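Local coordinates for CcbJ (Streptomyces caelestis, PDB 4HGZ), which is an S-adenosyl-L-methionine-dependent methyltransferase that probably transfers the methyl group to a nitrogen atom of its substrate, at residues 175-187 and 196-208. Numbering follows the deposited sequence.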
# COMPACT_ATOMS: atom_id res chain seq x y z
N GLY C 175 -14.00 8.24 -1.50
CA GLY C 175 -14.01 7.25 -2.57
C GLY C 175 -12.91 7.42 -3.59
O GLY C 175 -12.60 6.50 -4.33
N GLN C 176 -12.30 8.59 -3.62
CA GLN C 176 -11.25 8.89 -4.58
C GLN C 176 -9.85 8.51 -4.05
O GLN C 176 -8.88 8.55 -4.79
CB GLN C 176 -11.32 10.39 -4.95
CG GLN C 176 -10.38 10.85 -6.04
CD GLN C 176 -11.05 11.00 -7.39
OE1 GLN C 176 -10.40 10.92 -8.42
NE2 GLN C 176 -12.36 11.20 -7.39
N ARG C 177 -9.77 8.13 -2.77
CA ARG C 177 -8.50 7.69 -2.15
C ARG C 177 -7.27 8.45 -2.65
O ARG C 177 -6.36 7.86 -3.24
CB ARG C 177 -8.29 6.17 -2.32
CG ARG C 177 -9.28 5.29 -1.54
CD ARG C 177 -8.67 3.94 -1.14
NE ARG C 177 -7.94 4.00 0.14
CZ ARG C 177 -8.45 3.64 1.32
NH1 ARG C 177 -9.69 3.18 1.40
NH2 ARG C 177 -7.71 3.73 2.42
N LEU C 178 -7.23 9.75 -2.39
CA LEU C 178 -6.14 10.59 -2.85
C LEU C 178 -4.94 10.42 -1.95
O LEU C 178 -5.03 10.63 -0.75
CB LEU C 178 -6.57 12.06 -2.83
CG LEU C 178 -7.72 12.42 -3.78
CD1 LEU C 178 -8.34 13.75 -3.38
CD2 LEU C 178 -7.24 12.47 -5.22
N ALA C 179 -3.80 10.06 -2.53
CA ALA C 179 -2.57 9.97 -1.75
C ALA C 179 -2.08 11.36 -1.34
O ALA C 179 -2.31 12.34 -2.06
CB ALA C 179 -1.49 9.24 -2.53
N THR C 180 -1.42 11.42 -0.19
CA THR C 180 -0.83 12.65 0.29
C THR C 180 0.41 12.98 -0.53
O THR C 180 1.22 12.12 -0.80
CB THR C 180 -0.42 12.54 1.77
OG1 THR C 180 -1.59 12.63 2.59
CG2 THR C 180 0.55 13.64 2.15
N GLY C 181 0.54 14.24 -0.92
CA GLY C 181 1.75 14.70 -1.57
C GLY C 181 1.67 14.54 -3.06
O GLY C 181 0.59 14.65 -3.65
N ASN C 182 2.81 14.25 -3.67
CA ASN C 182 2.93 14.17 -5.11
C ASN C 182 2.59 12.79 -5.67
O ASN C 182 2.96 11.78 -5.10
CB ASN C 182 4.35 14.57 -5.52
CG ASN C 182 4.72 15.98 -5.06
OD1 ASN C 182 3.88 16.71 -4.54
ND2 ASN C 182 5.97 16.37 -5.26
N THR C 183 1.88 12.75 -6.80
CA THR C 183 1.68 11.49 -7.51
C THR C 183 1.93 11.67 -9.01
O THR C 183 1.93 12.79 -9.53
CB THR C 183 0.26 10.94 -7.32
OG1 THR C 183 -0.68 11.85 -7.91
CG2 THR C 183 -0.08 10.77 -5.85
N PHE C 184 2.16 10.56 -9.70
CA PHE C 184 2.24 10.55 -11.15
C PHE C 184 1.56 9.29 -11.67
O PHE C 184 1.81 8.19 -11.18
CB PHE C 184 3.68 10.61 -11.65
CG PHE C 184 3.79 10.84 -13.15
CD1 PHE C 184 3.86 12.13 -13.66
CD2 PHE C 184 3.82 9.78 -14.04
CE1 PHE C 184 3.97 12.36 -15.02
CE2 PHE C 184 3.93 9.99 -15.41
CZ PHE C 184 4.00 11.28 -15.90
N GLY C 185 0.69 9.45 -12.66
CA GLY C 185 -0.10 8.31 -13.11
C GLY C 185 -0.42 8.34 -14.58
O GLY C 185 -0.27 9.37 -15.24
N THR C 186 -0.84 7.20 -15.10
CA THR C 186 -1.27 7.09 -16.48
C THR C 186 -2.77 7.36 -16.55
O THR C 186 -3.55 6.73 -15.85
CB THR C 186 -0.99 5.67 -17.03
OG1 THR C 186 0.43 5.50 -17.23
CG2 THR C 186 -1.73 5.44 -18.36
N VAL C 187 -3.16 8.31 -17.40
CA VAL C 187 -4.58 8.60 -17.60
C VAL C 187 -5.18 7.81 -18.76
O VAL C 187 -6.18 7.12 -18.59
CB VAL C 187 -4.83 10.10 -17.82
CG1 VAL C 187 -6.32 10.37 -18.09
CG2 VAL C 187 -4.32 10.90 -16.62
N LEU C 196 -0.94 11.47 -19.43
CA LEU C 196 -0.50 11.21 -18.05
C LEU C 196 -0.91 12.37 -17.16
O LEU C 196 -1.35 13.41 -17.64
CB LEU C 196 1.02 11.05 -18.03
CG LEU C 196 1.51 10.19 -19.19
CD1 LEU C 196 2.99 10.39 -19.47
CD2 LEU C 196 1.21 8.74 -18.88
N GLU C 197 -0.75 12.20 -15.85
CA GLU C 197 -1.07 13.26 -14.90
C GLU C 197 -0.03 13.34 -13.81
O GLU C 197 0.33 12.33 -13.22
CB GLU C 197 -2.44 13.02 -14.26
CG GLU C 197 -2.84 14.11 -13.31
CD GLU C 197 -4.34 14.16 -13.07
OE1 GLU C 197 -4.83 13.37 -12.24
OE2 GLU C 197 -5.02 14.99 -13.71
N ALA C 198 0.48 14.55 -13.59
CA ALA C 198 1.35 14.82 -12.45
C ALA C 198 0.56 15.69 -11.50
O ALA C 198 -0.11 16.65 -11.93
CB ALA C 198 2.62 15.51 -12.89
N SER C 199 0.61 15.36 -10.22
CA SER C 199 -0.32 15.95 -9.27
C SER C 199 0.32 16.26 -7.91
O SER C 199 1.25 15.57 -7.47
CB SER C 199 -1.53 15.03 -9.13
OG SER C 199 -2.42 15.49 -8.15
N LYS C 200 -0.18 17.31 -7.26
CA LYS C 200 0.24 17.64 -5.89
C LYS C 200 -1.00 17.77 -5.03
O LYS C 200 -1.90 18.53 -5.35
CB LYS C 200 1.04 18.94 -5.84
CG LYS C 200 2.42 18.83 -6.46
CD LYS C 200 3.05 20.21 -6.62
CE LYS C 200 3.31 20.86 -5.28
NZ LYS C 200 4.04 22.14 -5.45
N HIS C 201 -1.05 17.01 -3.95
CA HIS C 201 -2.22 17.00 -3.10
C HIS C 201 -1.83 17.44 -1.71
O HIS C 201 -0.88 16.93 -1.14
CB HIS C 201 -2.85 15.61 -3.06
CG HIS C 201 -4.00 15.48 -2.11
ND1 HIS C 201 -4.13 14.43 -1.23
CD2 HIS C 201 -5.08 16.28 -1.90
CE1 HIS C 201 -5.24 14.58 -0.53
NE2 HIS C 201 -5.83 15.70 -0.90
N ASP C 202 -2.57 18.41 -1.18
CA ASP C 202 -2.39 18.84 0.19
C ASP C 202 -3.69 18.59 0.93
O ASP C 202 -4.65 19.35 0.80
CB ASP C 202 -1.98 20.31 0.25
CG ASP C 202 -1.92 20.84 1.67
OD1 ASP C 202 -2.58 20.28 2.57
OD2 ASP C 202 -1.21 21.84 1.88
N PRO C 203 -3.72 17.52 1.72
CA PRO C 203 -4.92 17.06 2.39
C PRO C 203 -5.35 18.01 3.51
O PRO C 203 -6.49 17.94 3.97
CB PRO C 203 -4.49 15.71 2.97
CG PRO C 203 -3.05 15.90 3.29
CD PRO C 203 -2.52 16.79 2.18
N LEU C 204 -4.45 18.88 3.94
CA LEU C 204 -4.80 19.88 4.96
C LEU C 204 -5.56 21.06 4.34
O LEU C 204 -6.66 21.38 4.77
CB LEU C 204 -3.56 20.35 5.71
CG LEU C 204 -3.83 21.22 6.93
CD1 LEU C 204 -5.03 20.70 7.69
CD2 LEU C 204 -2.62 21.29 7.83
N ALA C 205 -4.98 21.68 3.32
CA ALA C 205 -5.67 22.75 2.60
C ALA C 205 -6.78 22.21 1.70
O ALA C 205 -7.59 22.97 1.19
CB ALA C 205 -4.69 23.54 1.77
N GLN C 206 -6.78 20.89 1.50
CA GLN C 206 -7.72 20.23 0.60
C GLN C 206 -7.63 20.74 -0.83
O GLN C 206 -8.63 20.98 -1.50
CB GLN C 206 -9.14 20.33 1.15
CG GLN C 206 -9.24 19.73 2.55
CD GLN C 206 -10.61 19.88 3.17
OE1 GLN C 206 -10.77 19.70 4.37
NE2 GLN C 206 -11.61 20.22 2.35
N THR C 207 -6.40 20.87 -1.31
CA THR C 207 -6.19 21.31 -2.68
C THR C 207 -5.59 20.22 -3.53
O THR C 207 -4.88 19.34 -3.03
CB THR C 207 -5.22 22.50 -2.75
OG1 THR C 207 -4.02 22.17 -2.04
CG2 THR C 207 -5.85 23.71 -2.11
N LEU C 208 -5.87 20.30 -4.83
CA LEU C 208 -5.14 19.54 -5.84
C LEU C 208 -4.61 20.51 -6.88
O LEU C 208 -5.33 21.40 -7.35
CB LEU C 208 -6.05 18.54 -6.52
CG LEU C 208 -6.46 17.33 -5.71
CD1 LEU C 208 -7.73 16.76 -6.33
CD2 LEU C 208 -5.32 16.31 -5.70
O HOH W 1 -1.85 11.81 -10.60
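L178 lays its CB over one face of the H201 imidazole, a CH-pi contact with CB 4.0 Å from the ring centroid, while its CD1 reaches L208 on the next strand. The ring's own edge is used as well: H201 ND1 donates to A179 O at 2.9 Å, with the acceptor close to the ring plane although the donor stands 53° out of the carbonyl plane. CG of H201 is anti to the backbone N (chi1 175°), which carries the ring across to the incoming chain at 178-180. H201 NE2 is hydrogen-bonded to Y230 OH, and P203 N lies over the rim of the other face; with both ring nitrogens bonded, the rotation of this buried imidazole is fixed. From here strands 181-187 and 196-202 run antiparallel, bonded in both directions at the pairs G181-H201, T183-S199 and G185-E197. On the sheet face bearing N182, F184 and T186, the F184 ring meets A198 CB with its edge, CD1 to CB 3.7 Å, and brings CZ to 3.7 Å from L196 CB, while E197 O lies over one face. N182 and K200 point the same way side by side, N182 OD1 lying beside K200 CG; N182 ND2 bonds to T186 O of a neighbouring subunit, and K200 NZ forms a salt bridge with E188 of the same neighbouring subunit. F184 also packs edge-to-face on F184 of neighbouring subunits. The other sheet face carries T183 OG1 against S199 CB and V187 CG2 against E197 CB, with E197 OE2 bonded to Y226. Thus the hairpin of strands 181-189 and 193-202 follows helix 173-176 and forms one side of the four-stranded antiparallel sheet, continued by strands 207-216 and 221-229.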